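Local coordinates for glucose dehydrogenase (Serratia sp. FS14, PDB 7CGZ), which is named a glucose dehydrogenase and belongs to the glucose/sorbosone dehydrogenase family of beta-propeller proteins, at residues D9-P14 against I28-G33; G61-L66 against Y78-E83. One frame throughout, in Å; residues are numbered along the deposited sequence.

Contact 1 comes first along the chain and is complete before contact 2 begins; their centres lie about 12 Å apart. Contact 1 joins strands 3-19 and 26-30, neighbours in an antiparallel sheet that also pairs strand 3-19 with strand 339-345 near the C-terminus. Contact 2 joins strands 62-67 and 76-84 of a different antiparallel sheet, closer to the centre of the chain. The two meet directly: T29 OG1 is 2.9 Å from L63 O and R31 O is 2.9 Å from L62 N, both probable hydrogen bonds, while the T29 methyl packs on L62 and V65. Neighbouring sheets of the propeller are thus tied by polar and apolar contacts.

Contact 1. Residues D9-P14 against I28-G33; sequences DGLEHP and ITERPG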
loop_
_atom_site.group_PDB
_atom_site.type_symbol
_atom_site.label_atom_id
_atom_site.label_comp_id
_atom_site.label_asym_id
_atom_site.label_seq_id
_atom_site.Cartn_x
_atom_site.Cartn_y
_atom_site.Cartn_z
ATOM N N ASP B 9 9.741 2.710 -23.502
ATOM C CA ASP B 9 10.667 2.831 -22.387
ATOM C C ASP B 9 11.675 3.921 -22.724
ATOM O O ASP B 9 11.549 4.611 -23.739
ATOM C CB ASP B 9 11.334 1.481 -22.058
ATOM C CG ASP B 9 12.231 0.973 -23.176
ATOM O OD1 ASP B 9 11.982 1.321 -24.359
ATOM O OD2 ASP B 9 13.180 0.213 -22.868
ATOM N N GLY B 10 12.657 4.120 -21.848
ATOM C CA GLY B 10 13.650 5.140 -22.130
ATOM C C GLY B 10 13.181 6.572 -21.968
ATOM O O GLY B 10 13.850 7.495 -22.454
ATOM N N LEU B 11 12.051 6.791 -21.296
ATOM C CA LEU B 11 11.585 8.141 -20.993
ATOM C C LEU B 11 12.234 8.592 -19.690
ATOM O O LEU B 11 12.058 7.943 -18.655
ATOM C CB LEU B 11 10.064 8.162 -20.877
ATOM C CG LEU B 11 9.288 7.727 -22.113
ATOM C CD1 LEU B 11 7.901 7.275 -21.682
ATOM C CD2 LEU B 11 9.211 8.886 -23.108
ATOM N N GLU B 12 12.980 9.695 -19.727
ATOM C CA GLU B 12 13.710 10.143 -18.541
ATOM C C GLU B 12 12.765 10.894 -17.603
ATOM O O GLU B 12 12.355 12.027 -17.885
ATOM C CB GLU B 12 14.908 11.007 -18.928
ATOM C CG GLU B 12 15.845 11.285 -17.753
ATOM C CD GLU B 12 16.996 12.217 -18.113
ATOM O OE1 GLU B 12 17.080 12.651 -19.283
ATOM O OE2 GLU B 12 17.809 12.533 -17.218
ATOM N N HIS B 13 12.431 10.266 -16.479
ATOM C CA HIS B 13 11.549 10.847 -15.476
ATOM C C HIS B 13 10.302 11.467 -16.102
ATOM O O HIS B 13 10.050 12.672 -15.931
ATOM C CB HIS B 13 12.306 11.865 -14.637
ATOM C CG HIS B 13 13.398 11.259 -13.810
ATOM N ND1 HIS B 13 13.144 10.476 -12.704
ATOM C CD2 HIS B 13 14.746 11.308 -13.935
ATOM C CE1 HIS B 13 14.287 10.070 -12.182
ATOM N NE2 HIS B 13 15.274 10.559 -12.909
ATOM N N PRO B 14 9.502 10.685 -16.833
ATOM C CA PRO B 14 8.304 11.241 -17.466
ATOM C C PRO B 14 7.312 11.681 -16.405
ATOM O O PRO B 14 7.257 11.112 -15.312
ATOM C CB PRO B 14 7.757 10.077 -18.294
ATOM C CG PRO B 14 8.264 8.848 -17.585
ATOM C CD PRO B 14 9.551 9.215 -16.928
ATOM N N ILE B 28 3.924 13.416 -24.151
ATOM C CA ILE B 28 4.557 13.040 -22.890
ATOM C C ILE B 28 5.617 14.066 -22.542
ATOM O O ILE B 28 6.433 14.430 -23.393
ATOM C CB ILE B 28 5.216 11.644 -22.976
ATOM C CG1 ILE B 28 4.200 10.616 -23.415
ATOM C CG2 ILE B 28 5.910 11.231 -21.672
ATOM C CD1 ILE B 28 4.314 10.371 -24.863
ATOM N N THR B 29 5.642 14.490 -21.288
ATOM C CA THR B 29 6.724 15.325 -20.792
ATOM C C THR B 29 7.772 14.469 -20.108
ATOM O O THR B 29 7.445 13.515 -19.394
ATOM C CB THR B 29 6.220 16.373 -19.802
ATOM O OG1 THR B 29 5.616 15.708 -18.683
ATOM C CG2 THR B 29 5.219 17.294 -20.475
ATOM N N GLU B 30 9.029 14.823 -20.332
ATOM C CA GLU B 30 10.145 14.335 -19.548
ATOM C C GLU B 30 10.602 15.497 -18.688
ATOM O O GLU B 30 10.917 16.574 -19.214
ATOM C CB GLU B 30 11.274 13.833 -20.445
ATOM C CG GLU B 30 10.865 12.699 -21.391
ATOM C CD GLU B 30 11.988 12.320 -22.338
ATOM O OE1 GLU B 30 12.930 11.618 -21.909
ATOM O OE2 GLU B 30 11.960 12.778 -23.503
ATOM N N ARG B 31 10.602 15.297 -17.377
ATOM C CA ARG B 31 10.863 16.408 -16.462
ATOM C C ARG B 31 12.153 17.173 -16.753
ATOM O O ARG B 31 12.150 18.406 -16.578
ATOM C CB ARG B 31 10.854 15.901 -15.016
ATOM C CG ARG B 31 10.782 17.003 -13.964
ATOM C CD ARG B 31 10.409 16.436 -12.594
ATOM N NE ARG B 31 11.575 15.925 -11.877
ATOM C CZ ARG B 31 11.812 14.636 -11.653
ATOM N NH1 ARG B 31 10.957 13.715 -12.092
ATOM N NH2 ARG B 31 12.905 14.263 -10.989
ATOM N N PRO B 32 13.267 16.542 -17.171
ATOM C CA PRO B 32 14.459 17.335 -17.533
ATOM C C PRO B 32 14.172 18.473 -18.496
ATOM O O PRO B 32 14.914 19.466 -18.504
ATOM C CB PRO B 32 15.383 16.293 -18.164
ATOM C CG PRO B 32 15.042 15.037 -17.418
ATOM C CD PRO B 32 13.563 15.094 -17.170
ATOM N N GLY B 33 13.148 18.341 -19.336
ATOM C CA GLY B 33 12.610 19.480 -20.044
ATOM C C GLY B 33 12.279 19.230 -21.498
ATOM O O GLY B 33 12.457 20.129 -22.319
HETATM O O HOH W 1 14.336 9.923 -23.531
#
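P14 and E30 form an antiparallel non-hydrogen-bonded pair, their CA atoms 4.2 Å apart, the only beta bridge between the two segments; the pairing continues beyond P14, where T29 bonds to W15 and S16. Strand 9-11 diverges from strand 28-30 by 63°. Beside the bridge, R31 N donates a nearly straight bond to H13 O (3.0 Å), and P14 CA makes a CA-H...O contact with T29 O.

The E30 side chain extends with CG beside its own backbone N (chi1 -59°), reaching back until OE1 accepts E12 N at 2.9 Å, on the anti side of the carboxylate and somewhat out of its plane. OE1 also receives a water that donates to G10 O, bridging the segments. Salt bridges join OE2 to R34 and R36; R34 also pairs with E12 OE1. E12 OE1 and E30 OE1 are 5.0 Å apart, and the shared R34 would be expected to offset the repulsion between the two carboxylates.

P32 CG sits over the face of the E12 carboxylate, 3.5 Å from CD, the two side chains crossing at an angle. R31 NH1 comes to 3.4 Å from H13 CB, and its NH2 sits above one imidazole face toward the rim, with the two planes 58° apart. H13 ND1 bonds to D335. On the apolar side, I28 CG2 touches P14 CB (4.0 Å) and L11 CD2.

G10 and L11 both face G339 in a G1 beta bulge. Strand 3-19 thus runs between its hairpin partner 26-30 and strand 339-345, consistent with the ring closure of a beta propeller.

Contact 2. Residues G61-L66 against Y78-E83; sequences GLLEVL and YLSFAE
L62, V65, L79 and F81 direct their side chains to one face of the paired strands, L66 and Y78 to the other. On the first face the V65 and L79 side chains meet at an angle, CG2 of V65 3.7 Å from CD2 of L79. L62 CD1 settles against F81 CB at 4.1 Å and touches L79 CD1, while the F81 ring leads away to F109 and V111.

Between these groups L62 pairs with F81 but V65 with L79, so L63 and E64 both face S80: a classic beta bulge in a propeller sheet. S80 holds it: its O accepts L63 N (2.9 Å), its OG accepts E64 N (2.8 Å), and its N donates to E64 O (2.9 Å). A chi1 of 73°, placing OG between the backbone N and the carbonyl carbon, brings it to the E64 amide; OG is also bonded to G127 O. The E64 carboxylate leads away from strand 78-83 to S16 OG, L129 N and a salt bridge with K128.

Beyond the bulge, L66 and Y78 exchange two backbone bonds, and L66 O lies in plane at the edge of the Y78 ring, 3.5 Å from CD1. The ring meets F131 edge-to-face, and its OH bonds to A165 O.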
loop_
_atom_site.group_PDB
_atom_site.type_symbol
_atom_site.label_atom_id
_atom_site.label_comp_id
_atom_site.label_asym_id
_atom_site.label_seq_id
_atom_site.Cartn_x
_atom_site.Cartn_y
_atom_site.Cartn_z
ATOM N N GLY B 61 11.039 21.002 -13.248
ATOM C CA GLY B 61 11.300 20.710 -14.660
ATOM C C GLY B 61 10.063 20.926 -15.488
ATOM O O GLY B 61 9.298 21.767 -15.128
ATOM N N LEU B 62 9.952 20.244 -16.612
ATOM C CA LEU B 62 8.716 20.314 -17.407
ATOM C C LEU B 62 7.714 19.429 -16.677
ATOM O O LEU B 62 8.059 18.311 -16.348
ATOM C CB LEU B 62 8.974 19.807 -18.819
ATOM C CG LEU B 62 7.792 19.905 -19.768
ATOM C CD1 LEU B 62 7.234 21.305 -19.818
ATOM C CD2 LEU B 62 8.169 19.452 -21.153
ATOM N N LEU B 63 6.517 19.946 -16.460
ATOM C CA LEU B 63 5.533 19.210 -15.658
ATOM C C LEU B 63 4.341 18.805 -16.502
ATOM O O LEU B 63 4.496 17.921 -17.265
ATOM C CB LEU B 63 5.169 20.042 -14.429
ATOM C CG LEU B 63 6.362 20.428 -13.562
ATOM C CD1 LEU B 63 6.013 21.443 -12.504
ATOM C CD2 LEU B 63 6.996 19.218 -12.925
ATOM N N GLU B 64 3.228 19.507 -16.422
ATOM C CA GLU B 64 2.030 18.978 -17.105
ATOM C C GLU B 64 1.941 19.364 -18.577
ATOM O O GLU B 64 2.373 20.421 -18.942
ATOM C CB GLU B 64 0.776 19.471 -16.394
ATOM C CG GLU B 64 -0.458 18.749 -16.836
ATOM C CD GLU B 64 -0.771 17.596 -15.912
ATOM O OE1 GLU B 64 0.030 16.658 -15.859
ATOM O OE2 GLU B 64 -1.757 17.696 -15.197
ATOM N N VAL B 65 1.382 18.471 -19.373
ATOM C CA VAL B 65 1.058 18.785 -20.780
ATOM C C VAL B 65 -0.444 18.572 -20.885
ATOM O O VAL B 65 -0.909 17.517 -20.495
ATOM C CB VAL B 65 1.833 17.914 -21.771
ATOM C CG1 VAL B 65 1.627 16.439 -21.492
ATOM C CG2 VAL B 65 1.432 18.259 -23.188
ATOM N N LEU B 66 -1.161 19.560 -21.392
ATOM C CA LEU B 66 -2.613 19.478 -21.470
ATOM C C LEU B 66 -3.150 20.109 -22.753
ATOM O O LEU B 66 -3.166 21.338 -22.880
ATOM C CB LEU B 66 -3.240 20.161 -20.250
ATOM C CG LEU B 66 -4.768 20.162 -20.186
ATOM C CD1 LEU B 66 -5.332 18.762 -20.477
ATOM C CD2 LEU B 66 -5.247 20.669 -18.833
ATOM N N TYR B 78 -1.396 23.322 -23.620
ATOM C CA TYR B 78 -0.888 23.990 -22.433
ATOM C C TYR B 78 0.242 23.178 -21.806
ATOM O O TYR B 78 0.251 21.942 -21.856
ATOM C CB TYR B 78 -2.004 24.198 -21.410
ATOM C CG TYR B 78 -3.130 25.118 -21.874
ATOM C CD1 TYR B 78 -4.066 24.691 -22.820
ATOM C CD2 TYR B 78 -3.265 26.410 -21.355
ATOM C CE1 TYR B 78 -5.098 25.523 -23.241
ATOM C CE2 TYR B 78 -4.299 27.249 -21.772
ATOM C CZ TYR B 78 -5.210 26.795 -22.717
ATOM O OH TYR B 78 -6.238 27.616 -23.146
ATOM N N LEU B 79 1.181 23.885 -21.173
ATOM C CA LEU B 79 2.232 23.246 -20.386
ATOM C C LEU B 79 2.375 23.951 -19.047
ATOM O O LEU B 79 2.237 25.177 -18.968
ATOM C CB LEU B 79 3.597 23.294 -21.093
ATOM C CG LEU B 79 3.723 22.693 -22.482
ATOM C CD1 LEU B 79 5.098 23.058 -23.049
ATOM C CD2 LEU B 79 3.516 21.177 -22.403
ATOM N N SER B 80 2.647 23.177 -17.995
ATOM C CA SER B 80 3.126 23.735 -16.740
ATOM C C SER B 80 4.578 23.335 -16.551
ATOM O O SER B 80 5.025 22.316 -17.082
ATOM C CB SER B 80 2.281 23.289 -15.538
ATOM O OG SER B 80 2.488 21.937 -15.184
ATOM N N PHE B 81 5.324 24.164 -15.821
ATOM C CA PHE B 81 6.746 23.910 -15.652
ATOM C C PHE B 81 7.280 24.774 -14.528
ATOM O O PHE B 81 6.697 25.801 -14.175
ATOM C CB PHE B 81 7.531 24.177 -16.937
ATOM C CG PHE B 81 7.476 25.615 -17.416
ATOM C CD1 PHE B 81 6.358 26.101 -18.086
ATOM C CD2 PHE B 81 8.554 26.470 -17.218
ATOM C CE1 PHE B 81 6.321 27.428 -18.565
ATOM C CE2 PHE B 81 8.519 27.788 -17.683
ATOM C CZ PHE B 81 7.396 28.261 -18.354
ATOM N N ALA B 82 8.401 24.339 -13.966
ATOM C CA ALA B 82 9.086 25.118 -12.947
ATOM C C ALA B 82 9.950 26.157 -13.649
ATOM O O ALA B 82 10.770 25.812 -14.512
ATOM C CB ALA B 82 9.927 24.211 -12.055
ATOM N N GLU B 83 9.736 27.426 -13.314
ATOM C CA GLU B 83 10.384 28.516 -14.030
ATOM C C GLU B 83 11.367 29.226 -13.115
ATOM O O GLU B 83 10.989 29.646 -12.012
ATOM C CB GLU B 83 9.337 29.510 -14.557
ATOM C CG GLU B 83 9.925 30.675 -15.357
ATOM C CD GLU B 83 8.904 31.780 -15.647
ATOM O OE1 GLU B 83 8.381 32.392 -14.688
ATOM O OE2 GLU B 83 8.622 32.020 -16.838
#